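Local structure of nitrate transport protein (Parabacteroides distasonis, 3HN0) at residues M62-A66 with F257-I261; E151-S155 with S236-C240; P214-I218 with L232-I237. The protein probably binds nitrate or a related small solute as the extracytoplasmic substrate-binding component of an ABC transporter. All coordinates share one frame. Where two conformers were deposited one is given. Residues are numbered along the deposited sequence.

Overall arrangement
The two-lobed chain is consistent with the periplasmic binding protein fold: one lobe carries a seven-stranded mixed sheet, the other smaller sheets. Contact 1 pairs helix 62-70 with helix 251-264 and closes a long chain loop in which contacts 2 and 3 are nested. Its centre is about 23 Å from that of contact 2 and about 28 Å from that of contact 3, both across the chain's centre from it. Contacts 2 and 3, with centres about 9 Å apart, share Ser-236, Ile-237 and helix 234-240. Ile-237 points toward 214-218 and away from 151-155, which Ser-236 and Arg-239 face, so this helix bridges toward the smaller-sheet lobe, probably near the interlobe junction.

Contact 1: M62-A66 with F257-I261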
loop_
_atom_site.group_PDB
_atom_site.type_symbol
_atom_site.label_atom_id
_atom_site.label_comp_id
_atom_site.label_asym_id
_atom_site.label_seq_id
_atom_site.Cartn_x
_atom_site.Cartn_y
_atom_site.Cartn_z
HETATM N N MSE A 62 -4.146 12.836 11.530
HETATM C CA MSE A 62 -3.212 13.596 10.697
HETATM C C MSE A 62 -3.790 14.954 10.291
HETATM O O MSE A 62 -3.052 15.956 10.263
HETATM C CB MSE A 62 -2.811 12.780 9.454
HETATM C CG MSE A 62 -1.778 13.345 8.577
HETATM SE SE MSE A 62 -0.070 13.609 9.350
HETATM C CE MSE A 62 0.356 11.723 9.462
ATOM N N ILE A 63 -5.084 15.019 9.987
ATOM C CA ILE A 63 -5.641 16.354 9.581
ATOM C C ILE A 63 -5.506 17.368 10.731
ATOM O O ILE A 63 -5.176 18.521 10.514
ATOM C CB ILE A 63 -7.069 16.278 8.975
ATOM C CG1 ILE A 63 -8.099 15.747 9.952
ATOM C CG2 ILE A 63 -7.062 15.335 7.717
ATOM C CD1 ILE A 63 -9.551 15.978 9.434
ATOM N N ASN A 64 -5.710 16.926 11.972
ATOM C CA ASN A 64 -5.536 17.820 13.113
ATOM C C ASN A 64 -4.118 18.243 13.247
ATOM O O ASN A 64 -3.825 19.391 13.585
ATOM C CB ASN A 64 -6.002 17.172 14.433
ATOM C CG ASN A 64 -7.506 16.869 14.448
ATOM O OD1 ASN A 64 -7.956 15.966 13.742
ATOM N ND2 ASN A 64 -8.270 17.606 15.250
ATOM N N ALA A 65 -3.206 17.311 13.036
ATOM C CA ALA A 65 -1.780 17.609 13.153
ATOM C C ALA A 65 -1.403 18.692 12.145
ATOM O O ALA A 65 -0.781 19.727 12.486
ATOM C CB ALA A 65 -0.955 16.312 12.956
ATOM N N ALA A 66 -1.857 18.519 10.914
ATOM C CA ALA A 66 -1.617 19.509 9.881
ATOM C C ALA A 66 -2.171 20.884 10.215
ATOM O O ALA A 66 -1.489 21.907 10.023
ATOM C CB ALA A 66 -2.162 19.027 8.543
ATOM N N PHE A 257 -2.075 11.990 1.253
ATOM C CA PHE A 257 -3.282 11.983 2.062
ATOM C C PHE A 257 -3.811 13.404 2.317
ATOM O O PHE A 257 -4.963 13.662 2.047
ATOM C CB PHE A 257 -3.079 11.252 3.397
ATOM C CG PHE A 257 -4.182 11.437 4.353
ATOM C CD1 PHE A 257 -5.406 10.787 4.204
ATOM C CD2 PHE A 257 -4.024 12.287 5.451
ATOM C CE1 PHE A 257 -6.423 10.927 5.116
ATOM C CE2 PHE A 257 -5.057 12.493 6.337
ATOM C CZ PHE A 257 -6.275 11.811 6.201
ATOM N N LEU A 258 -2.945 14.314 2.769
ATOM C CA LEU A 258 -3.347 15.692 3.069
ATOM C C LEU A 258 -3.884 16.400 1.812
ATOM O O LEU A 258 -4.900 17.081 1.877
ATOM C CB LEU A 258 -2.208 16.486 3.746
ATOM C CG LEU A 258 -1.952 16.031 5.201
ATOM C CD1 LEU A 258 -0.704 16.718 5.804
ATOM C CD2 LEU A 258 -3.166 16.245 6.122
ATOM N N ARG A 259 -3.240 16.166 0.669
ATOM C CA ARG A 259 -3.692 16.698 -0.589
ATOM C C ARG A 259 -5.068 16.209 -0.941
ATOM O O ARG A 259 -5.910 16.982 -1.415
ATOM C CB ARG A 259 -2.712 16.316 -1.698
ATOM C CG ARG A 259 -2.922 17.017 -3.015
ATOM C CD ARG A 259 -1.699 16.815 -3.966
ATOM N NE ARG A 259 -0.445 17.328 -3.374
ATOM C CZ ARG A 259 0.591 16.591 -2.940
ATOM N NH1 ARG A 259 0.604 15.256 -3.027
ATOM N NH2 ARG A 259 1.652 17.203 -2.422
ATOM N N LEU A 260 -5.313 14.909 -0.737
ATOM C CA LEU A 260 -6.632 14.349 -0.983
ATOM C C LEU A 260 -7.686 15.032 -0.104
ATOM O O LEU A 260 -8.732 15.466 -0.591
ATOM C CB LEU A 260 -6.590 12.824 -0.766
ATOM C CG LEU A 260 -7.846 12.003 -1.043
ATOM C CD1 LEU A 260 -7.501 10.502 -1.172
ATOM C CD2 LEU A 260 -8.860 12.253 0.056
ATOM N N ILE A 261 -7.416 15.143 1.196
ATOM C CA ILE A 261 -8.359 15.782 2.111
ATOM C C ILE A 261 -8.649 17.230 1.676
ATOM O O ILE A 261 -9.788 17.677 1.659
ATOM C CB ILE A 261 -7.822 15.810 3.559
ATOM C CG1 ILE A 261 -7.697 14.378 4.085
ATOM C CG2 ILE A 261 -8.682 16.714 4.479
ATOM C CD1 ILE A 261 -9.026 13.638 4.101
#
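Both segments are regular helix, and their short axes cross almost at right angles: the N-to-C directions differ by 88° (signed angle -88°) with a closest approach of 10.8 Å. The backbones come nearest at Ile-63 and Leu-258, whose CA atoms are 6.9 Å apart. Each helical turn is closed by its own bond, Ala-66 N to Met-62 O at 2.9 Å and Ile-261 N to Phe-257 O at 3.0 Å. The interface consists of apolar side-chain contacts and buries 245 Å² in total. Ile-63, with chi1 at 62° (p), sets CG2 3.7 Å from CE2 of Phe-257 and 3.8 Å from CG1 of Ile-261. In the fold, this joins the helix that follows sheet strand 57-61 to the helix that follows edge strand 242-246; Thr-107 of helix 107-119 touches both Ile-63 and Phe-257, extending the packing. The other focus is CD2 of Leu-258, lying 3.8 Å from CB of Ala-66 and 4.0 Å from CG of Met-62, a selenomethionine. Met-62 starts toward the partner, its CB 3.9 Å from CE2 of Phe-257, but its end leads away. Val-269 and Leu-273 also touch Leu-258, and Pro-274 touches Ala-66.

Contact 2: E151-S155 with S236-C240; sequences EPFLS and SIERC
Segment 151-155 runs from an extended Glu-151 (phi/psi -80/149°) through a cis peptide bond to Pro-152 and then turns into helix by Ser-155; the other segment belongs to helix 234-240. Their closest CA atoms, 6.2 Å apart, belong to Ser-155 and Ser-236. Glu-151 (chi1 and chi2 both m, chi3 0°) uses both carboxylate oxygens. Glu-151 OE2 forms a salt bridge with Arg-239, accepting from NE at 2.8 Å and NH2 at 3.0 Å. Glu-151 OE1 accepts from Ser-155 N at 3.1 Å. Ser-155 OG donates to Glu-151 OE1 at a very short 2.5 Å. Ser-155 OG (chi1 m) in turn accepts from Ser-236 OG at 2.5 Å and, weakly, from Arg-239 NH2 at 3.0 Å. Ser-236 OG (chi1 -46°) is satisfied as acceptor by Thr-233 N. The Arg-239 side chain (m, t, m, chi4 -100°) presents its guanidinium edge to Glu-151 OE2 and Ser-155 OG; CD2 of Leu-154 (t, p) lies 3.5 Å from Arg-239 NE. Glu-151 CG packs 3.8 Å from Cys-240 SG. Arg-239 O bonds to Tyr-87 OH of strand 87-90. This salt bridge in a buried, serine-extended network joins the smaller-sheet lobe to helix 234-240, in a fold consistent with two-lobed periplasmic binding proteins.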
loop_
_atom_site.group_PDB
_atom_site.type_symbol
_atom_site.label_atom_id
_atom_site.label_comp_id
_atom_site.label_asym_id
_atom_site.label_seq_id
_atom_site.Cartn_x
_atom_site.Cartn_y
_atom_site.Cartn_z
ATOM N N GLU A 151 -11.789 -0.221 14.257
ATOM C CA GLU A 151 -11.750 -1.054 15.443
ATOM C C GLU A 151 -11.831 -0.221 16.697
ATOM O O GLU A 151 -11.327 0.864 16.692
ATOM C CB GLU A 151 -10.474 -1.853 15.421
ATOM C CG GLU A 151 -10.423 -2.841 14.238
ATOM C CD GLU A 151 -11.387 -3.984 14.388
ATOM O OE1 GLU A 151 -12.147 -4.076 15.398
ATOM O OE2 GLU A 151 -11.401 -4.810 13.486
ATOM N N PRO A 152 -12.424 -0.753 17.784
ATOM C CA PRO A 152 -12.961 -2.087 18.029
ATOM C C PRO A 152 -14.408 -2.253 17.550
ATOM O O PRO A 152 -14.960 -3.388 17.544
ATOM C CB PRO A 152 -12.906 -2.178 19.557
ATOM C CG PRO A 152 -13.136 -0.844 19.990
ATOM C CD PRO A 152 -12.520 0.082 19.008
ATOM N N PHE A 153 -15.007 -1.158 17.100
ATOM C CA PHE A 153 -16.446 -1.150 16.766
ATOM C C PHE A 153 -16.724 -2.145 15.634
ATOM O O PHE A 153 -17.761 -2.818 15.596
ATOM C CB PHE A 153 -16.828 0.246 16.307
ATOM C CG PHE A 153 -16.528 1.280 17.311
ATOM C CD1 PHE A 153 -17.325 1.381 18.440
ATOM C CD2 PHE A 153 -15.403 2.157 17.152
ATOM C CE1 PHE A 153 -17.058 2.354 19.413
ATOM C CE2 PHE A 153 -15.131 3.110 18.123
ATOM C CZ PHE A 153 -15.958 3.193 19.270
ATOM N N LEU A 154 -15.812 -2.176 14.680
ATOM C CA LEU A 154 -15.879 -3.122 13.561
ATOM C C LEU A 154 -16.022 -4.561 14.066
ATOM O O LEU A 154 -16.911 -5.300 13.661
ATOM C CB LEU A 154 -14.629 -2.996 12.705
ATOM C CG LEU A 154 -14.473 -3.898 11.469
ATOM C CD1 LEU A 154 -15.693 -3.845 10.560
ATOM C CD2 LEU A 154 -13.157 -3.506 10.658
ATOM N N SER A 155 -15.111 -4.949 14.953
ATOM C CA SER A 155 -15.104 -6.302 15.521
ATOM C C SER A 155 -16.378 -6.597 16.299
ATOM O O SER A 155 -16.961 -7.695 16.201
ATOM C CB SER A 155 -13.888 -6.484 16.442
ATOM O OG SER A 155 -12.689 -6.474 15.687
ATOM N N SER A 236 -8.768 -8.438 14.720
ATOM C CA SER A 236 -8.957 -7.006 14.901
ATOM C C SER A 236 -7.596 -6.324 14.776
ATOM O O SER A 236 -7.451 -5.328 14.098
ATOM C CB SER A 236 -9.531 -6.683 16.289
ATOM O OG SER A 236 -10.623 -7.542 16.642
ATOM N N ILE A 237 -6.609 -6.877 15.453
ATOM C CA ILE A 237 -5.250 -6.298 15.374
ATOM C C ILE A 237 -4.714 -6.326 13.956
ATOM O O ILE A 237 -4.208 -5.323 13.463
ATOM C CB ILE A 237 -4.318 -6.971 16.368
ATOM C CG1 ILE A 237 -4.746 -6.540 17.774
ATOM C CG2 ILE A 237 -2.862 -6.562 16.094
ATOM C CD1 ILE A 237 -3.807 -7.004 18.875
ATOM N N GLU A 238 -4.929 -7.456 13.253
ATOM C CA GLU A 238 -4.515 -7.560 11.858
ATOM C C GLU A 238 -5.112 -6.463 10.989
ATOM O O GLU A 238 -4.403 -5.838 10.171
ATOM C CB GLU A 238 -4.841 -8.926 11.230
ATOM C CG GLU A 238 -3.981 -10.093 11.657
ATOM C CD GLU A 238 -4.631 -11.471 11.313
ATOM O OE1 GLU A 238 -5.481 -11.577 10.366
ATOM O OE2 GLU A 238 -4.281 -12.441 12.013
ATOM N N ARG A 239 -6.414 -6.202 11.160
ATOM C CA ARG A 239 -7.078 -5.137 10.425
ATOM C C ARG A 239 -6.561 -3.718 10.710
ATOM O O ARG A 239 -6.727 -2.829 9.908
ATOM C CB ARG A 239 -8.595 -5.197 10.629
ATOM C CG ARG A 239 -9.222 -6.418 9.964
ATOM C CD ARG A 239 -10.730 -6.307 9.854
ATOM N NE ARG A 239 -11.324 -6.459 11.170
ATOM C CZ ARG A 239 -11.885 -7.571 11.662
ATOM N NH1 ARG A 239 -11.947 -8.719 10.975
ATOM N NH2 ARG A 239 -12.390 -7.534 12.871
ATOM N N CYS A 240 -5.970 -3.513 11.879
ATOM C CA CYS A 240 -5.419 -2.203 12.207
ATOM C C CYS A 240 -4.125 -1.926 11.466
ATOM O O CYS A 240 -3.725 -0.750 11.372
ATOM C CB CYS A 240 -5.154 -2.056 13.729
ATOM S SG CYS A 240 -6.684 -2.081 14.667
#

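Contact 3: P214-I218 with L232-I237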
loop_
_atom_site.group_PDB
_atom_site.type_symbol
_atom_site.label_atom_id
_atom_site.label_comp_id
_atom_site.label_asym_id
_atom_site.label_seq_id
_atom_site.Cartn_x
_atom_site.Cartn_y
_atom_site.Cartn_z
ATOM N N PRO A 214 -0.362 -10.818 19.446
ATOM C CA PRO A 214 -1.669 -10.130 19.588
ATOM C C PRO A 214 -2.476 -10.554 20.790
ATOM O O PRO A 214 -3.134 -9.724 21.438
ATOM C CB PRO A 214 -2.377 -10.432 18.243
ATOM C CG PRO A 214 -1.737 -11.738 17.783
ATOM C CD PRO A 214 -0.273 -11.566 18.189
ATOM N N LYS A 215 -2.458 -11.832 21.142
ATOM C CA LYS A 215 -3.275 -12.242 22.261
ATOM C C LYS A 215 -2.777 -11.609 23.557
ATOM O O LYS A 215 -3.550 -11.176 24.367
ATOM C CB LYS A 215 -3.269 -13.772 22.370
ATOM C CG LYS A 215 -3.855 -14.481 21.168
ATOM C CD LYS A 215 -4.143 -15.976 21.531
ATOM C CE LYS A 215 -4.002 -16.922 20.340
ATOM N NZ LYS A 215 -4.565 -16.348 19.078
ATOM N N GLU A 216 -1.458 -11.546 23.723
ATOM C CA GLU A 216 -0.860 -10.948 24.907
ATOM C C GLU A 216 -1.126 -9.452 24.949
ATOM O O GLU A 216 -1.333 -8.882 25.997
ATOM C CB GLU A 216 0.658 -11.219 24.897
ATOM C CG GLU A 216 0.992 -12.705 25.058
ATOM C CD GLU A 216 1.070 -13.579 23.742
ATOM O OE1 GLU A 216 0.619 -13.194 22.633
ATOM O OE2 GLU A 216 1.589 -14.718 23.845
ATOM N N THR A 217 -1.120 -8.840 23.776
ATOM C CA THR A 217 -1.401 -7.396 23.626
ATOM C C THR A 217 -2.841 -7.119 24.068
ATOM O O THR A 217 -3.086 -6.237 24.876
ATOM C CB THR A 217 -1.132 -6.952 22.195
ATOM O OG1 THR A 217 0.246 -7.194 21.873
ATOM C CG2 THR A 217 -1.484 -5.441 21.963
ATOM N N ILE A 218 -3.784 -7.918 23.552
ATOM C CA ILE A 218 -5.163 -7.774 23.902
ATOM C C ILE A 218 -5.379 -7.958 25.400
ATOM O O ILE A 218 -6.077 -7.178 26.047
ATOM C CB ILE A 218 -6.048 -8.761 23.089
ATOM C CG1 ILE A 218 -6.051 -8.352 21.598
ATOM C CG2 ILE A 218 -7.489 -8.796 23.656
ATOM C CD1 ILE A 218 -6.533 -9.408 20.619
ATOM N N LEU A 232 -11.649 -6.941 21.242
ATOM C CA LEU A 232 -10.654 -7.195 20.220
ATOM C C LEU A 232 -10.293 -8.679 20.160
ATOM O O LEU A 232 -10.269 -9.384 21.200
ATOM C CB LEU A 232 -9.385 -6.428 20.508
ATOM C CG LEU A 232 -9.371 -4.894 20.510
ATOM C CD1 LEU A 232 -7.994 -4.448 20.942
ATOM C CD2 LEU A 232 -9.675 -4.358 19.129
ATOM N N THR A 233 -9.971 -9.130 18.940
ATOM C CA THR A 233 -9.402 -10.435 18.695
ATOM C C THR A 233 -8.119 -10.242 17.837
ATOM O O THR A 233 -7.853 -9.131 17.360
ATOM C CB THR A 233 -10.385 -11.348 17.918
ATOM O OG1 THR A 233 -10.486 -10.884 16.569
ATOM C CG2 THR A 233 -11.743 -11.409 18.604
ATOM N N PRO A 234 -7.306 -11.291 17.682
ATOM C CA PRO A 234 -6.148 -11.116 16.804
ATOM C C PRO A 234 -6.506 -10.642 15.408
ATOM O O PRO A 234 -5.749 -9.878 14.840
ATOM C CB PRO A 234 -5.484 -12.501 16.818
ATOM C CG PRO A 234 -5.809 -12.988 18.185
ATOM C CD PRO A 234 -7.204 -12.547 18.444
ATOM N N LYS A 235 -7.672 -11.019 14.869
ATOM C CA LYS A 235 -8.081 -10.474 13.561
ATOM C C LYS A 235 -8.305 -8.964 13.584
ATOM O O LYS A 235 -7.984 -8.276 12.639
ATOM C CB LYS A 235 -9.306 -11.188 13.015
ATOM C CG LYS A 235 -8.967 -12.544 12.408
ATOM C CD LYS A 235 -10.186 -13.124 11.697
ATOM C CE LYS A 235 -10.149 -14.658 11.606
ATOM N NZ LYS A 235 -8.897 -15.152 10.978
ATOM N N SER A 236 -8.768 -8.438 14.720
ATOM C CA SER A 236 -8.957 -7.006 14.901
ATOM C C SER A 236 -7.596 -6.324 14.776
ATOM O O SER A 236 -7.451 -5.328 14.098
ATOM C CB SER A 236 -9.531 -6.683 16.289
ATOM O OG SER A 236 -10.623 -7.542 16.642
ATOM N N ILE A 237 -6.609 -6.877 15.453
ATOM C CA ILE A 237 -5.250 -6.298 15.374
ATOM C C ILE A 237 -4.714 -6.326 13.956
ATOM O O ILE A 237 -4.208 -5.323 13.463
ATOM C CB ILE A 237 -4.318 -6.971 16.368
ATOM C CG1 ILE A 237 -4.746 -6.540 17.774
ATOM C CG2 ILE A 237 -2.862 -6.562 16.094
ATOM C CD1 ILE A 237 -3.807 -7.004 18.875
#
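Ile-218 is the most heavily covered residue of this contact, with 87 Å² under segment 232-237. Its chi1 of -68° (m) and chi2 of 163° (t) extend CD1 onto the backbone where Thr-233 joins Pro-234: Ile-218 CD1 is 3.3 Å from Thr-233 C and 3.6 Å from Pro-234 N. Ile-218 CG1 meets Leu-232 CB at 4.0 Å and Ile-237 CD1 at 3.8 Å. Ile-237, also m then t, stretches that CD1 to within 3.8 Å of Pro-214 CB and 4.2 Å of Thr-217 CG2. Thr-217 (chi1 m) has its OG1 hydrogen-bonded to Tyr-213 O. The contact thus joins successive helices 214-223 and 234-240 across a short connection, and Ile-18 of helix 16-19 touches Thr-217, Leu-232 and Ile-237. Two proline rings of opposite pucker, C-gamma endo in Pro-214 and exo in Pro-234, approach at 3.9 Å between Pro-214 CG and Pro-234 CB. Exposed Lys-215, with chi3 between wells at -149° and chi4 at -41°, brings NZ to 3.7 Å from Pro-234 CG. Thr-233, the N-cap, forms a capping box with Ser-236: Thr-233 N donates to Ser-236 OG at 2.9 Å, and Thr-233 OG1 (chi1 71°, p) accepts weakly from Lys-235 N at 3.3 Å. Ser-236 OG bonds onward to Ser-155 OG, whereas the join to helix 214-223 rests mainly on van der Waals packing of Ile-218, Ile-237 and the two prolines, with no hydrogen bond between the segments.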